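Local coordinates for protein phiAB6 tailspike (Unidentified phage, PDB 5JS4) that forms the trimeric tailspike of a bacteriophage and fragments the exopolysaccharide of Acinetobacter baumannii, at residues Ala280-Leu286 with Tyr310-Asp316; Gln338-Cys344 with His366-Phe372; Pro564-Arg569 with Leu581-Thr587; Asp574-Tyr580 with Thr595-Gly599. All coordinates share one frame; numbering follows the deposited sequence.

Contact 1 (Ala280-Leu286 with Tyr310-Asp316); sequences AKGRYIL and YNLGCID
Strands 282-286 and 313-316 run side by side as parallel neighbours, 4.6 Å between axes, near the start of the right-handed parallel beta-helix expected of this pectate lyase-like tailspike. Their backbone ladder passes from strand to strand: Gly282 N gives to Leu312 O, Cys314 N to Gly282 O, Tyr284 N to Cys314 O, Asp316 N to Tyr284 O and Leu286 N to Asp316 O. Glycine suits position 282, since at its backbone angles a CB would press on the preceding carbonyl oxygen and on the Tyr284 ring.

Charge is concentrated on the face bearing Arg283, Cys314 and Asp316. With CG anti to the backbone N (chi1 -178°), the extended Arg283 chain lays its guanidinium beside the Asp316 carboxylate, the two planes 27° apart. The result is a side-on salt bridge, NE and NH2 both on Asp316 OD2, NE at 2.8 Å on the anti lone pair, while Asp316 OD1 turns to Ser345. Arg283 NH1 gives to Asn311 OD1 at 2.9 Å and also forms a salt bridge with Glu307. Tyr310, part of a pocket occupied by malonic acid, lays its CB over one guanidinium face. An arginine fits here because its several N-H groups can serve Asp316, Asn311 and Glu307 at once.

Apolar packing takes the other face, where Tyr284 OH is bonded to Asp247. There Leu286 CD1 presses on Ile315 CG2 at 3.5 Å, tighter than usual carbon contact.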
# COMPACT_ATOMS: atom_id res chain seq x y z
N ALA A 280 35.21 10.70 -13.90
CA ALA A 280 34.42 9.89 -14.83
C ALA A 280 34.72 8.40 -14.71
O ALA A 280 33.81 7.58 -14.63
CB ALA A 280 34.65 10.35 -16.26
N LYS A 281 36.01 8.06 -14.69
CA LYS A 281 36.44 6.67 -14.59
C LYS A 281 37.46 6.54 -13.47
O LYS A 281 38.39 7.34 -13.38
CB LYS A 281 37.07 6.21 -15.91
CG LYS A 281 37.48 4.74 -15.92
CD LYS A 281 38.48 4.43 -17.02
CE LYS A 281 39.13 3.07 -16.82
NZ LYS A 281 38.17 1.96 -17.03
N GLY A 282 37.29 5.54 -12.62
CA GLY A 282 38.31 5.26 -11.63
C GLY A 282 37.90 4.30 -10.53
O GLY A 282 36.77 4.32 -10.06
N ARG A 283 38.85 3.46 -10.14
CA ARG A 283 38.74 2.60 -8.99
C ARG A 283 39.58 3.26 -7.90
O ARG A 283 40.81 3.14 -7.89
CB ARG A 283 39.24 1.20 -9.33
CG ARG A 283 39.11 0.20 -8.20
CD ARG A 283 39.19 -1.22 -8.73
NE ARG A 283 38.99 -2.21 -7.68
CZ ARG A 283 38.76 -3.51 -7.90
NH1 ARG A 283 38.70 -3.99 -9.13
NH2 ARG A 283 38.60 -4.32 -6.86
N TYR A 284 38.91 4.00 -7.01
CA TYR A 284 39.59 4.86 -6.05
C TYR A 284 39.91 4.12 -4.76
O TYR A 284 39.01 3.78 -3.99
CB TYR A 284 38.72 6.09 -5.75
CG TYR A 284 38.54 7.03 -6.93
CD1 TYR A 284 37.49 6.87 -7.83
CD2 TYR A 284 39.42 8.09 -7.15
CE1 TYR A 284 37.33 7.72 -8.91
CE2 TYR A 284 39.26 8.95 -8.22
CZ TYR A 284 38.22 8.77 -9.09
OH TYR A 284 38.06 9.63 -10.16
N ILE A 285 41.20 3.89 -4.52
CA ILE A 285 41.65 3.18 -3.33
C ILE A 285 41.71 4.14 -2.14
O ILE A 285 42.25 5.25 -2.26
CB ILE A 285 43.04 2.54 -3.52
CG1 ILE A 285 43.07 1.63 -4.76
CG2 ILE A 285 43.47 1.77 -2.28
CD1 ILE A 285 42.02 0.54 -4.78
N LEU A 286 41.16 3.71 -1.01
CA LEU A 286 41.25 4.45 0.25
C LEU A 286 41.87 3.55 1.31
O LEU A 286 41.33 2.49 1.62
CB LEU A 286 39.87 4.91 0.71
CG LEU A 286 39.16 5.91 -0.21
CD1 LEU A 286 37.74 6.13 0.28
CD2 LEU A 286 39.91 7.22 -0.29
N TYR A 310 33.53 -2.34 -10.88
CA TYR A 310 34.52 -1.79 -9.94
C TYR A 310 35.67 -1.11 -10.68
O TYR A 310 36.17 -0.07 -10.25
CB TYR A 310 35.12 -2.85 -9.00
CG TYR A 310 34.14 -3.78 -8.32
CD1 TYR A 310 32.84 -3.39 -8.01
CD2 TYR A 310 34.54 -5.06 -7.94
CE1 TYR A 310 31.96 -4.26 -7.39
CE2 TYR A 310 33.67 -5.94 -7.32
CZ TYR A 310 32.38 -5.53 -7.04
OH TYR A 310 31.51 -6.40 -6.42
N ASN A 311 36.09 -1.71 -11.79
CA ASN A 311 37.19 -1.16 -12.59
C ASN A 311 36.81 0.12 -13.32
O ASN A 311 37.68 0.96 -13.58
CB ASN A 311 37.70 -2.20 -13.59
CG ASN A 311 38.53 -3.29 -12.94
OD1 ASN A 311 39.08 -3.09 -11.85
ND2 ASN A 311 38.63 -4.43 -13.59
N LEU A 312 35.54 0.27 -13.66
CA LEU A 312 35.06 1.48 -14.34
C LEU A 312 34.82 2.63 -13.37
O LEU A 312 35.15 3.77 -13.66
CB LEU A 312 33.79 1.19 -15.14
CG LEU A 312 33.96 0.25 -16.34
CD1 LEU A 312 32.62 -0.05 -16.97
CD2 LEU A 312 34.92 0.82 -17.37
N GLY A 313 34.24 2.33 -12.21
CA GLY A 313 33.92 3.37 -11.25
C GLY A 313 33.48 2.86 -9.90
O GLY A 313 32.39 2.30 -9.76
N CYS A 314 34.32 3.07 -8.89
CA CYS A 314 33.94 2.76 -7.52
C CYS A 314 34.92 3.36 -6.53
O CYS A 314 36.00 3.81 -6.89
CB CYS A 314 33.87 1.24 -7.29
SG CYS A 314 35.47 0.42 -7.08
N ILE A 315 34.49 3.37 -5.27
CA ILE A 315 35.39 3.57 -4.14
C ILE A 315 35.75 2.17 -3.63
O ILE A 315 34.87 1.34 -3.42
CB ILE A 315 34.73 4.41 -3.03
CG1 ILE A 315 34.54 5.84 -3.53
CG2 ILE A 315 35.57 4.38 -1.76
CD1 ILE A 315 33.70 6.72 -2.63
N ASP A 316 37.04 1.92 -3.47
CA ASP A 316 37.54 0.62 -3.04
C ASP A 316 38.35 0.83 -1.76
O ASP A 316 39.52 1.23 -1.80
CB ASP A 316 38.38 -0.00 -4.15
CG ASP A 316 38.75 -1.46 -3.89
OD1 ASP A 316 38.69 -1.90 -2.72
OD2 ASP A 316 39.10 -2.16 -4.86

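Contact 2 (Gln338-Cys344 with His366-Phe372); sequences QNLTARC and HITLINF. With MLA (malonic acid), chain D.
Strands 340-344 and 367-370 run side by side, their axes 4.7 Å apart at closest approach and 6° from parallel, in a register that pairs Leu340 with Ile367 and Arg343 with Ile370. Five regular backbone bonds join them, from Leu340 N to His366 O at one end to Cys344 N to Ile370 O at the other; Asn339 N adds a weak one to His366 O.

Leu340 lies beside Ile367, and Thr341 is paired with Thr368 on the other face of the sheet, their hydroxyls held by Gly301 and Gly303 respectively. Such matching of similar residues on successive coils is familiar in parallel beta-helices, and both chain corners, at Asn339 and His366, fall at equivalent places in the turn. Ala342 CB makes an apolar contact with Leu369 CD2 at 3.7 Å.

Toward the C-terminal ends of the strands the chemistry becomes polar. Asn371 ND2 gives to Cys344 O at 2.9 Å, continuing the ladder with an amide, and also bonds O3B of malonic acid, probably from the crystallisation liquor. Arg343, bent at chi3 (-73°), presents its guanidinium edge to the same carboxylate: NH1 holds O3A at 2.8 Å and NH2 meets O3B almost straight on, at 177°. An arginine suits such an anion, having two N-H bonds for two oxygens. Ile370 CG2 and Tyr394 help to line this pocket. Cys344 CB sits over the centre of the Phe372 ring, 3.5 Å from its centroid.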
# COMPACT_ATOMS: atom_id res chain seq x y z
N GLN A 338 24.61 8.98 -3.20
CA GLN A 338 23.94 8.59 -4.44
C GLN A 338 24.88 8.22 -5.58
O GLN A 338 26.02 8.67 -5.63
CB GLN A 338 22.98 9.69 -4.90
CG GLN A 338 23.65 10.99 -5.33
CD GLN A 338 22.66 11.99 -5.91
OE1 GLN A 338 21.54 12.12 -5.42
NE2 GLN A 338 23.07 12.70 -6.94
N ASN A 339 24.36 7.41 -6.50
CA ASN A 339 25.02 7.12 -7.76
C ASN A 339 26.41 6.53 -7.51
O ASN A 339 27.39 6.96 -8.11
CB ASN A 339 25.12 8.40 -8.59
CG ASN A 339 25.60 8.16 -10.00
OD1 ASN A 339 25.17 7.22 -10.65
ND2 ASN A 339 26.50 9.02 -10.48
N LEU A 340 26.48 5.56 -6.60
CA LEU A 340 27.75 5.13 -6.02
C LEU A 340 27.91 3.62 -5.98
O LEU A 340 26.97 2.90 -5.65
CB LEU A 340 27.87 5.69 -4.60
CG LEU A 340 29.10 5.28 -3.79
CD1 LEU A 340 30.38 5.82 -4.41
CD2 LEU A 340 28.95 5.75 -2.35
N THR A 341 29.11 3.17 -6.31
CA THR A 341 29.54 1.80 -6.09
C THR A 341 30.71 1.86 -5.13
O THR A 341 31.67 2.60 -5.37
CB THR A 341 29.96 1.15 -7.42
OG1 THR A 341 28.91 1.30 -8.38
CG2 THR A 341 30.27 -0.34 -7.24
N ALA A 342 30.64 1.11 -4.03
CA ALA A 342 31.73 1.11 -3.06
C ALA A 342 31.91 -0.27 -2.46
O ALA A 342 30.95 -0.90 -2.02
CB ALA A 342 31.46 2.13 -1.97
N ARG A 343 33.16 -0.74 -2.44
CA ARG A 343 33.51 -2.03 -1.89
C ARG A 343 34.61 -1.91 -0.86
O ARG A 343 35.34 -0.91 -0.81
CB ARG A 343 33.94 -3.00 -3.00
CG ARG A 343 35.23 -2.60 -3.72
CD ARG A 343 35.72 -3.68 -4.67
NE ARG A 343 36.29 -4.82 -3.95
CZ ARG A 343 35.67 -5.97 -3.69
NH1 ARG A 343 34.42 -6.19 -4.09
NH2 ARG A 343 36.31 -6.93 -3.03
N CYS A 344 34.73 -2.95 -0.03
CA CYS A 344 35.88 -3.12 0.85
C CYS A 344 36.63 -4.36 0.40
O CYS A 344 36.05 -5.45 0.32
CB CYS A 344 35.43 -3.27 2.30
SG CYS A 344 36.80 -3.32 3.47
N HIS A 366 20.29 4.81 -5.22
CA HIS A 366 21.09 4.29 -6.32
C HIS A 366 22.52 4.05 -5.88
O HIS A 366 23.46 4.68 -6.36
CB HIS A 366 21.02 5.23 -7.53
CG HIS A 366 19.63 5.39 -8.07
ND1 HIS A 366 19.17 4.66 -9.15
CD2 HIS A 366 18.60 6.17 -7.67
CE1 HIS A 366 17.91 5.00 -9.40
NE2 HIS A 366 17.55 5.91 -8.51
N ILE A 367 22.66 3.12 -4.93
CA ILE A 367 23.97 2.72 -4.44
C ILE A 367 24.15 1.21 -4.50
O ILE A 367 23.18 0.45 -4.44
CB ILE A 367 24.25 3.23 -3.00
CG1 ILE A 367 23.30 2.59 -1.97
CG2 ILE A 367 24.14 4.75 -2.96
CD1 ILE A 367 23.67 2.88 -0.53
N THR A 368 25.40 0.81 -4.62
CA THR A 368 25.80 -0.59 -4.56
C THR A 368 26.97 -0.67 -3.59
O THR A 368 28.01 -0.05 -3.82
CB THR A 368 26.23 -1.11 -5.94
OG1 THR A 368 25.14 -0.92 -6.86
CG2 THR A 368 26.59 -2.58 -5.89
N LEU A 369 26.79 -1.43 -2.51
CA LEU A 369 27.82 -1.58 -1.48
C LEU A 369 28.18 -3.04 -1.32
O LEU A 369 27.30 -3.90 -1.26
CB LEU A 369 27.36 -1.00 -0.14
CG LEU A 369 26.94 0.47 -0.16
CD1 LEU A 369 26.50 0.91 1.23
CD2 LEU A 369 28.05 1.37 -0.66
N ILE A 370 29.48 -3.31 -1.26
CA ILE A 370 30.01 -4.67 -1.31
C ILE A 370 30.99 -4.91 -0.16
O ILE A 370 31.96 -4.17 -0.01
CB ILE A 370 30.71 -4.95 -2.66
CG1 ILE A 370 29.83 -4.53 -3.85
CG2 ILE A 370 31.06 -6.43 -2.79
CD1 ILE A 370 30.08 -3.12 -4.34
N ASN A 371 30.72 -5.95 0.63
CA ASN A 371 31.48 -6.27 1.85
C ASN A 371 31.25 -5.19 2.92
O ASN A 371 30.16 -4.63 2.99
CB ASN A 371 32.97 -6.52 1.54
CG ASN A 371 33.18 -7.62 0.52
OD1 ASN A 371 32.50 -8.65 0.56
ND2 ASN A 371 34.11 -7.42 -0.39
N PHE A 372 32.27 -4.91 3.73
CA PHE A 372 32.16 -4.07 4.93
C PHE A 372 31.47 -4.80 6.08
O PHE A 372 30.79 -5.81 5.88
CB PHE A 372 31.44 -2.73 4.68
CG PHE A 372 32.14 -1.82 3.71
CD1 PHE A 372 33.20 -1.03 4.13
CD2 PHE A 372 31.72 -1.73 2.39
CE1 PHE A 372 33.84 -0.18 3.24
CE2 PHE A 372 32.36 -0.89 1.50
CZ PHE A 372 33.42 -0.11 1.93
C1 MLA D . 34.47 -12.16 -2.97
O1A MLA D . 35.35 -12.57 -3.75
O1B MLA D . 34.32 -12.52 -1.78
C2 MLA D . 33.48 -11.12 -3.51
C3 MLA D . 33.97 -9.69 -3.25
O3A MLA D . 33.45 -8.78 -3.92
O3B MLA D . 34.84 -9.51 -2.37

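Contact 3 (Pro564-Arg569 with Leu581-Thr587); sequences PLVKRR and LASDTYT
Asp584 places its CG between its own backbone N and carbonyl carbon (chi1 85°), which swings the carboxylate across to Lys567. OD1 then accepts from Lys567 N at 2.8 Å, approached from above the carboxylate plane with a nearly straight 169° bond. Lys567 O is in turn the acceptor for Asp584 N at 2.9 Å, and the one residue therefore grips both polar backbone atoms of the other. A short acidic side chain suits this place, because its oxygen can stand in for a carbonyl where the two backbones diverge. The other oxygen, OD2, bridges to Arg591 and to Arg569 of the second subunit.

Strands 566-569 and 581-586 are the two arms of an antiparallel beta hairpin, twisted to 153°. Regular pairing is found toward the hairpin's turn: Arg569 and Ala582 exchange both N-H groups as a hydrogen-bonded pair, and Arg568 faces Ser583 as a non-hydrogen-bonded one. At the opposite end waters do the joining, one between Leu565 N and Tyr586 O, the other between Leu565 O and Tyr586 N.

Arg568 bends at chi3, its CG and CD skirting Ser583 OG at 3.6 Å. Leu581 CD2 lies over one face of the guanidinium, 4.2 Å from NH2, while the charge itself is met by Asp553 of the third subunit. Val566 CG1 rests on Ser583 CB at 3.7 Å. Residues 566-569 also pair in a parallel ladder with a strand of the third subunit, which carries the sheet across the trimer interface.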
# COMPACT_ATOMS: atom_id res chain seq x y z
N PRO A 564 -30.58 -2.11 19.74
CA PRO A 564 -30.20 -3.41 19.20
C PRO A 564 -29.71 -3.28 17.76
O PRO A 564 -29.84 -2.21 17.15
CB PRO A 564 -31.50 -4.22 19.26
CG PRO A 564 -32.58 -3.20 19.19
CD PRO A 564 -32.04 -2.00 19.92
N LEU A 565 -29.14 -4.36 17.23
CA LEU A 565 -28.82 -4.46 15.82
C LEU A 565 -29.90 -5.23 15.11
O LEU A 565 -30.64 -6.00 15.73
CB LEU A 565 -27.50 -5.21 15.60
CG LEU A 565 -26.24 -4.72 16.29
CD1 LEU A 565 -25.06 -5.58 15.85
CD2 LEU A 565 -25.98 -3.26 15.97
N VAL A 566 -29.99 -5.04 13.80
CA VAL A 566 -30.79 -5.90 12.95
C VAL A 566 -29.85 -6.51 11.91
O VAL A 566 -29.10 -5.79 11.26
CB VAL A 566 -31.92 -5.13 12.25
CG1 VAL A 566 -32.61 -6.00 11.21
CG2 VAL A 566 -32.91 -4.63 13.28
N LYS A 567 -29.89 -7.83 11.79
CA LYS A 567 -29.15 -8.50 10.74
C LYS A 567 -30.11 -8.84 9.61
O LYS A 567 -31.23 -9.29 9.86
CB LYS A 567 -28.46 -9.74 11.28
CG LYS A 567 -27.36 -9.39 12.27
CD LYS A 567 -26.47 -10.58 12.60
CE LYS A 567 -25.55 -10.94 11.45
NZ LYS A 567 -24.62 -12.04 11.82
N ARG A 568 -29.67 -8.58 8.39
CA ARG A 568 -30.46 -8.92 7.21
C ARG A 568 -29.72 -10.00 6.44
O ARG A 568 -28.50 -9.97 6.31
CB ARG A 568 -30.68 -7.69 6.33
CG ARG A 568 -31.33 -6.52 7.05
CD ARG A 568 -31.98 -5.56 6.06
NE ARG A 568 -31.02 -5.07 5.08
CZ ARG A 568 -31.34 -4.46 3.94
NH1 ARG A 568 -32.61 -4.26 3.61
NH2 ARG A 568 -30.39 -4.05 3.12
N ARG A 569 -30.48 -10.97 5.94
CA ARG A 569 -29.89 -12.13 5.28
C ARG A 569 -30.75 -12.53 4.10
O ARG A 569 -31.97 -12.61 4.22
CB ARG A 569 -29.77 -13.28 6.27
CG ARG A 569 -29.20 -14.56 5.69
CD ARG A 569 -28.70 -15.47 6.80
NE ARG A 569 -28.66 -16.87 6.38
CZ ARG A 569 -28.28 -17.87 7.16
NH1 ARG A 569 -27.87 -17.65 8.41
NH2 ARG A 569 -28.29 -19.11 6.69
N LEU A 581 -33.95 -9.89 1.25
CA LEU A 581 -33.18 -9.93 2.48
C LEU A 581 -34.14 -9.81 3.66
O LEU A 581 -34.84 -8.81 3.79
CB LEU A 581 -32.12 -8.82 2.52
CG LEU A 581 -30.78 -9.15 1.83
CD1 LEU A 581 -30.95 -9.44 0.34
CD2 LEU A 581 -29.79 -8.02 2.04
N ALA A 582 -34.17 -10.84 4.50
CA ALA A 582 -35.04 -10.88 5.68
C ALA A 582 -34.31 -10.32 6.88
O ALA A 582 -33.09 -10.45 6.99
CB ALA A 582 -35.48 -12.31 5.95
N SER A 583 -35.06 -9.72 7.80
CA SER A 583 -34.50 -9.06 8.98
C SER A 583 -34.76 -9.88 10.23
O SER A 583 -35.86 -10.40 10.43
CB SER A 583 -35.12 -7.67 9.15
OG SER A 583 -34.71 -6.81 8.11
N ASP A 584 -33.75 -9.97 11.10
CA ASP A 584 -33.92 -10.64 12.38
C ASP A 584 -34.25 -9.62 13.49
O ASP A 584 -34.33 -8.41 13.25
CB ASP A 584 -32.72 -11.55 12.71
CG ASP A 584 -31.55 -10.83 13.37
OD1 ASP A 584 -31.47 -9.59 13.35
OD2 ASP A 584 -30.68 -11.55 13.92
N THR A 585 -34.48 -10.16 14.68
CA THR A 585 -34.74 -9.38 15.88
C THR A 585 -33.95 -10.01 17.02
O THR A 585 -34.01 -11.22 17.23
CB THR A 585 -36.23 -9.38 16.25
OG1 THR A 585 -37.00 -8.89 15.14
CG2 THR A 585 -36.51 -8.52 17.48
N TYR A 586 -33.21 -9.19 17.76
CA TYR A 586 -32.52 -9.65 18.95
C TYR A 586 -32.45 -8.47 19.91
O TYR A 586 -31.53 -7.66 19.88
CB TYR A 586 -31.13 -10.18 18.60
CG TYR A 586 -30.38 -10.94 19.69
CD1 TYR A 586 -30.83 -11.01 21.02
CD2 TYR A 586 -29.18 -11.57 19.39
CE1 TYR A 586 -30.12 -11.70 21.98
CE2 TYR A 586 -28.46 -12.26 20.35
CZ TYR A 586 -28.93 -12.32 21.64
OH TYR A 586 -28.19 -13.01 22.58
N THR A 587 -33.48 -8.38 20.74
CA THR A 587 -33.56 -7.37 21.78
C THR A 587 -33.44 -8.07 23.12
O THR A 587 -33.28 -9.28 23.20
CB THR A 587 -34.90 -6.62 21.73
OG1 THR A 587 -35.96 -7.49 22.17
CG2 THR A 587 -35.20 -6.11 20.32
O HOH W 1 -29.19 -6.89 18.58
O HOH W 2 -33.08 -6.47 16.97

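Contact 4 (Asp574-Tyr580 with Thr595-Gly599); sequences DSSGAQY and TYNHG
The His598 ring stands edge-on to the face of Tyr580, their planes 77° apart and their centroids 5.0 Å from each other in a T-shaped pair. CE1 leads, coming 3.7 Å from Tyr580 CG. Both flat sides of the imidazole are covered as well. Asp574 CA lies over the centre of one face, 3.5 Å from the centroid in a CH-pi contact, with its CB reaching NE2 at 3.4 Å; Tyr596 CD1 lies over the opposite face. Histidine fits this slot, being thin enough to slip between two groups and still polar at its rim, where NE2 bonds malonic acid and ND1 meets Lys588 of the third subunit.

Tyr580 and Tyr596 cross at about a right angle as side chains, though their ring planes make 46°. Tyr580 carries CG anti to its backbone N (chi1 177°), a setting that takes the phenol across to Tyr596, whose CB is 3.5 Å from the hydroxyl OH. The three rings make an aromatic cluster that forms a pocket occupied by malonic acid on the surface of the spike.

Asp574 opens a type I turn closed by Gly577 N to Asp574 O; its OD1 also accepts from Ser576 OG and Ala578 N, which come from opposite faces of the carboxylate plane. Gly577 has backbone angles that favour glycine.

The cluster lies at the end of the antiparallel sheet where strand 566-573 turns into 579-586 and strand 591-597 leaves for 602-615, with Ile571 packed against Tyr580 and Ala603 beside Tyr596.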
# COMPACT_ATOMS: atom_id res chain seq x y z
N ASP A 574 -38.21 -12.02 -4.16
CA ASP A 574 -39.55 -11.46 -4.17
C ASP A 574 -40.24 -11.85 -5.48
O ASP A 574 -39.68 -12.59 -6.28
CB ASP A 574 -39.53 -9.94 -3.93
CG ASP A 574 -38.85 -9.15 -5.04
OD1 ASP A 574 -38.77 -9.64 -6.19
OD2 ASP A 574 -38.40 -8.03 -4.75
N SER A 575 -41.46 -11.36 -5.70
CA SER A 575 -42.25 -11.77 -6.87
C SER A 575 -41.65 -11.31 -8.21
O SER A 575 -41.91 -11.93 -9.24
CB SER A 575 -43.69 -11.29 -6.75
OG SER A 575 -44.34 -11.93 -5.66
N SER A 576 -40.86 -10.24 -8.18
CA SER A 576 -40.18 -9.76 -9.39
C SER A 576 -38.88 -10.53 -9.66
O SER A 576 -38.28 -10.37 -10.72
CB SER A 576 -39.88 -8.26 -9.27
OG SER A 576 -38.80 -8.01 -8.39
N GLY A 577 -38.45 -11.34 -8.70
CA GLY A 577 -37.24 -12.15 -8.85
C GLY A 577 -36.00 -11.51 -8.24
O GLY A 577 -34.91 -12.05 -8.36
N ALA A 578 -36.17 -10.36 -7.60
CA ALA A 578 -35.07 -9.69 -6.91
C ALA A 578 -34.79 -10.38 -5.59
O ALA A 578 -35.67 -11.01 -5.00
CB ALA A 578 -35.41 -8.22 -6.66
N GLN A 579 -33.55 -10.27 -5.11
CA GLN A 579 -33.16 -10.85 -3.83
C GLN A 579 -34.03 -10.30 -2.70
O GLN A 579 -34.27 -9.09 -2.64
CB GLN A 579 -31.70 -10.51 -3.51
CG GLN A 579 -30.70 -11.23 -4.40
CD GLN A 579 -29.27 -10.87 -4.07
OE1 GLN A 579 -29.00 -9.95 -3.28
NE2 GLN A 579 -28.33 -11.59 -4.66
N TYR A 580 -34.49 -11.18 -1.83
CA TYR A 580 -35.20 -10.76 -0.63
C TYR A 580 -34.31 -10.98 0.58
O TYR A 580 -33.95 -12.12 0.90
CB TYR A 580 -36.52 -11.51 -0.44
CG TYR A 580 -37.20 -11.09 0.84
CD1 TYR A 580 -37.74 -9.82 0.98
CD2 TYR A 580 -37.26 -11.95 1.94
CE1 TYR A 580 -38.33 -9.41 2.16
CE2 TYR A 580 -37.85 -11.55 3.13
CZ TYR A 580 -38.38 -10.28 3.23
OH TYR A 580 -38.97 -9.88 4.41
N THR A 595 -39.33 -13.62 7.95
CA THR A 595 -39.49 -14.19 6.62
C THR A 595 -40.64 -13.47 5.93
O THR A 595 -41.24 -12.56 6.49
CB THR A 595 -39.69 -15.72 6.67
OG1 THR A 595 -39.77 -16.23 5.33
CG2 THR A 595 -40.94 -16.12 7.44
N TYR A 596 -40.93 -13.87 4.70
CA TYR A 596 -42.01 -13.24 3.94
C TYR A 596 -42.52 -14.22 2.91
O TYR A 596 -41.74 -14.94 2.28
CB TYR A 596 -41.51 -11.96 3.26
CG TYR A 596 -42.64 -11.06 2.82
CD1 TYR A 596 -43.21 -11.18 1.56
CD2 TYR A 596 -43.13 -10.08 3.67
CE1 TYR A 596 -44.25 -10.35 1.17
CE2 TYR A 596 -44.16 -9.24 3.29
CZ TYR A 596 -44.72 -9.38 2.03
OH TYR A 596 -45.75 -8.55 1.65
N ASN A 597 -43.84 -14.26 2.76
CA ASN A 597 -44.48 -15.07 1.75
C ASN A 597 -44.93 -14.15 0.64
O ASN A 597 -45.89 -13.40 0.80
CB ASN A 597 -45.67 -15.82 2.36
CG ASN A 597 -46.17 -16.93 1.46
OD1 ASN A 597 -46.29 -16.75 0.25
ND2 ASN A 597 -46.47 -18.09 2.05
N HIS A 598 -44.22 -14.19 -0.48
CA HIS A 598 -44.53 -13.32 -1.62
C HIS A 598 -45.69 -13.84 -2.47
O HIS A 598 -46.17 -13.15 -3.37
CB HIS A 598 -43.28 -13.08 -2.47
CG HIS A 598 -42.28 -12.20 -1.81
ND1 HIS A 598 -41.21 -12.69 -1.08
CD2 HIS A 598 -42.18 -10.85 -1.74
CE1 HIS A 598 -40.50 -11.69 -0.61
NE2 HIS A 598 -41.07 -10.56 -0.99
N GLY A 599 -46.14 -15.06 -2.18
CA GLY A 599 -47.35 -15.60 -2.80
C GLY A 599 -48.60 -14.92 -2.26
O GLY A 599 -49.46 -14.49 -3.03
O HOH W 3 -45.67 -10.32 -4.28

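How the contacts relate
Contacts 1 and 2 are buried and belong to successive coils of the beta-helix; their centres are about 11 Å apart, and strands 313-318 and 340-345 pair directly, with Ile315 bonded to Thr341 and Arg343. Tyr310 of contact 1 and Arg343 of contact 2 belong to one pocket occupied by malonic acid. Contacts 3 and 4 lie on the other side of the chain's centre and share strand 579-586. Contact 3 is partly buried and is joined by backbone pairs, one carboxylate-to-backbone bond and waters, its charges paired outside the two strands, largely across the trimer interface, whereas contact 4 is a surface cluster of aromatic rings. Regular parallel ladders thus give way to hairpin pairing, then to ring packing.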